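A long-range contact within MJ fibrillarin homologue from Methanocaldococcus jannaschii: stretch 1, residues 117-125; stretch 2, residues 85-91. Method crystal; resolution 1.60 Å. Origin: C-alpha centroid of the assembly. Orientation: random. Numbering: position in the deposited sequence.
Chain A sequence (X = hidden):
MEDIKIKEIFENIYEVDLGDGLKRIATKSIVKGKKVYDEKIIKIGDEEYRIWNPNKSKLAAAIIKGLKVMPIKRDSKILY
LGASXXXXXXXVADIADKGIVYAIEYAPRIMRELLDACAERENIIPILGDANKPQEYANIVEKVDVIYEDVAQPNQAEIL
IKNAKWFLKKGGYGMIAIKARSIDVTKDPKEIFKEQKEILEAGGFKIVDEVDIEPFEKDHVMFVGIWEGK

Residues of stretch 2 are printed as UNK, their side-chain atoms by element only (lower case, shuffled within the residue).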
# COMPACT_ATOMS: atom_id res chain seq x y z
N ALA A 117 16.90 -0.80 -0.07
CA ALA A 117 16.12 0.43 0.05
C ALA A 117 15.52 0.61 1.44
O ALA A 117 15.47 1.73 1.96
CB ALA A 117 15.04 0.45 -1.00
N CYS A 118 15.04 -0.48 2.04
CA CYS A 118 14.43 -0.42 3.37
C CYS A 118 15.39 -0.86 4.46
O CYS A 118 14.98 -1.34 5.52
CB CYS A 118 13.16 -1.27 3.39
SG CYS A 118 11.89 -0.66 2.28
N ALA A 119 16.67 -0.63 4.18
CA ALA A 119 17.78 -0.98 5.06
C ALA A 119 17.55 -0.85 6.57
O ALA A 119 17.37 -1.85 7.26
CB ALA A 119 19.02 -0.17 4.66
N GLU A 120 17.51 0.39 7.06
CA GLU A 120 17.35 0.63 8.49
C GLU A 120 15.93 0.66 9.05
O GLU A 120 15.74 0.96 10.23
CB GLU A 120 18.14 1.87 8.89
CG GLU A 120 19.61 1.83 8.44
CD GLU A 120 20.43 3.00 8.95
OE1 GLU A 120 20.87 2.95 10.12
OE2 GLU A 120 20.66 3.96 8.19
N ARG A 121 14.94 0.37 8.21
CA ARG A 121 13.54 0.35 8.66
C ARG A 121 13.27 -1.04 9.23
O ARG A 121 12.79 -1.94 8.54
CB ARG A 121 12.59 0.67 7.50
CG ARG A 121 12.65 2.13 7.09
CD ARG A 121 11.69 2.47 5.96
NE ARG A 121 11.36 3.89 5.98
CZ ARG A 121 12.21 4.87 5.69
NH1 ARG A 121 13.46 4.58 5.33
NH2 ARG A 121 11.84 6.14 5.81
N GLU A 122 13.58 -1.20 10.51
CA GLU A 122 13.44 -2.47 11.19
C GLU A 122 12.04 -3.01 11.45
O GLU A 122 11.89 -4.15 11.87
CB GLU A 122 14.28 -2.46 12.47
CG GLU A 122 15.76 -2.33 12.17
CD GLU A 122 16.62 -2.25 13.41
OE1 GLU A 122 16.77 -3.28 14.10
OE2 GLU A 122 17.15 -1.15 13.69
N ASN A 123 11.01 -2.20 11.19
CA ASN A 123 9.63 -2.66 11.37
C ASN A 123 9.13 -3.38 10.11
O ASN A 123 8.00 -3.86 10.06
CB ASN A 123 8.69 -1.53 11.78
CG ASN A 123 8.67 -0.38 10.80
OD1 ASN A 123 9.65 -0.13 10.09
ND2 ASN A 123 7.56 0.34 10.76
N ILE A 124 10.00 -3.45 9.10
CA ILE A 124 9.70 -4.15 7.85
C ILE A 124 10.35 -5.53 7.95
O ILE A 124 11.56 -5.64 8.12
CB ILE A 124 10.25 -3.42 6.61
CG1 ILE A 124 9.62 -2.03 6.47
CG2 ILE A 124 9.96 -4.23 5.36
CD1 ILE A 124 10.08 -1.27 5.24
N ILE A 125 9.52 -6.57 7.88
CA ILE A 125 9.99 -7.94 7.97
C ILE A 125 9.87 -8.67 6.63
O ILE A 125 8.77 -9.00 6.19
CB ILE A 125 9.22 -8.70 9.08
CG1 ILE A 125 9.53 -8.07 10.43
CG2 ILE A 125 9.59 -10.18 9.08
CD1 ILE A 125 8.70 -8.60 11.54
N UNK A 85 10.60 -2.15 -5.09
CA UNK A 85 12.00 -1.78 -4.93
C UNK A 85 12.15 -1.03 -3.60
O UNK A 85 13.23 -0.53 -3.27
c UNK A 85 12.46 -0.91 -6.09
N UNK A 86 11.05 -0.93 -2.85
CA UNK A 86 11.07 -0.27 -1.55
C UNK A 86 10.27 1.01 -1.41
O UNK A 86 10.06 1.47 -0.28
N UNK A 87 9.80 1.57 -2.52
CA UNK A 87 9.04 2.83 -2.51
C UNK A 87 7.85 2.87 -1.55
O UNK A 87 7.91 3.53 -0.52
c UNK A 87 8.57 3.23 -3.93
c UNK A 87 7.87 4.58 -3.90
o UNK A 87 9.70 3.32 -4.80
N UNK A 88 6.77 2.17 -1.89
CA UNK A 88 5.59 2.16 -1.03
C UNK A 88 5.89 1.57 0.35
O UNK A 88 5.47 2.13 1.37
c UNK A 88 4.39 1.47 -1.70
o UNK A 88 4.09 2.13 -2.93
c UNK A 88 3.16 1.52 -0.80
N UNK A 89 6.62 0.43 0.42
CA UNK A 89 6.93 -0.16 1.73
C UNK A 89 7.64 0.81 2.68
O UNK A 89 7.39 0.79 3.88
c UNK A 89 7.03 -0.48 -0.66
c UNK A 89 7.82 -1.34 1.36
c UNK A 89 7.22 -1.79 0.08
N UNK A 90 8.50 1.68 2.16
CA UNK A 90 9.20 2.62 3.03
C UNK A 90 8.24 3.63 3.68
O UNK A 90 8.36 3.94 4.87
c UNK A 90 10.32 3.35 2.28
o UNK A 90 9.82 4.16 1.24
N UNK A 91 7.27 4.11 2.90
CA UNK A 91 6.29 5.06 3.41
C UNK A 91 5.30 4.42 4.36
O UNK A 91 4.87 5.04 5.34
c UNK A 91 6.36 6.83 1.59
n UNK A 91 6.99 6.64 0.38
c UNK A 91 6.63 8.10 1.96
n UNK A 91 7.41 8.65 0.97
c UNK A 91 7.62 7.75 0.03
c UNK A 91 5.55 5.76 2.26

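Position 85 carries a single side-chain carbon; its CB points away from stretch 1 and stays 5.9 Å from Ala 117 CB. What meets the other stretch is the backbone: the carbonyl O of position 85 lies 3.1 Å from Ala 117 CB. One carbon and nothing further make this Ala 85.

Position 86 has no side-chain atoms. Its phi/psi of 114/-11 would jam a CB against the carbonyl O of the preceding residue, and an ideal CB would also stand 2.6 Å from Ala 117 CB, a clash. Both point to Gly 86, whose CA can then approach Ala 117 CB to 4.1 Å. It occupies the N-cap position of the helix that follows.

At position 87, one carbon carries an oxygen and a second carbon. This beta-branched group points away from stretch 1 and touches none of it. The branching and the elements fit Thr 87, with chi1 in the m well.

Position 88 repeats the pattern, one carbon bearing an oxygen and a carbon, and is buried but out of reach of stretch 1. It is Thr 88, whose OG1 is hydrogen-bonded elsewhere in the structure.

Position 89 has three carbons closing a ring onto its own backbone N. Its CB lies 4.2 Å from Cys 118 SG and 4.5 Å from Ile 124 CD1. Only proline forms such a ring, so this is Pro 89. Early in a helix its missing amide hydrogen costs little, since the amides of the first turn have no carbonyl a turn earlier in the helix to bond to.

Position 90 shows one carbon followed by one oxygen. The carbon sits over one face of the Arg 121 guanidinium, with CB 3.9 Å from Arg 121 NE. This is Ser 90; its p rotamer lets OG donate to Thr 87 O at 2.7 Å, back within the first helical turn.

Position 91 bears one carbon and then a five-membered ring of three carbons and two nitrogens, the imidazole of His 91. It points away from stretch 1, and ND1 makes a weak hydrogen bond to Thr 87 O at 3.4 Å.

The contact joins the start of one helix to the segment leaving another. Glycine permits close approach at Ala 117, while Cys 118 SG packs 3.8 Å from Gly 86 O and against Pro 89, which Ile 124 also meets. Across this small, 252 Å² interface the sole hydrogen bond is weak: Arg 121 NE donates to Ser 90 O at 3.2 Å, with an N-H...O angle of 128°.

Stretch 2 (85-91) AGTTPSH
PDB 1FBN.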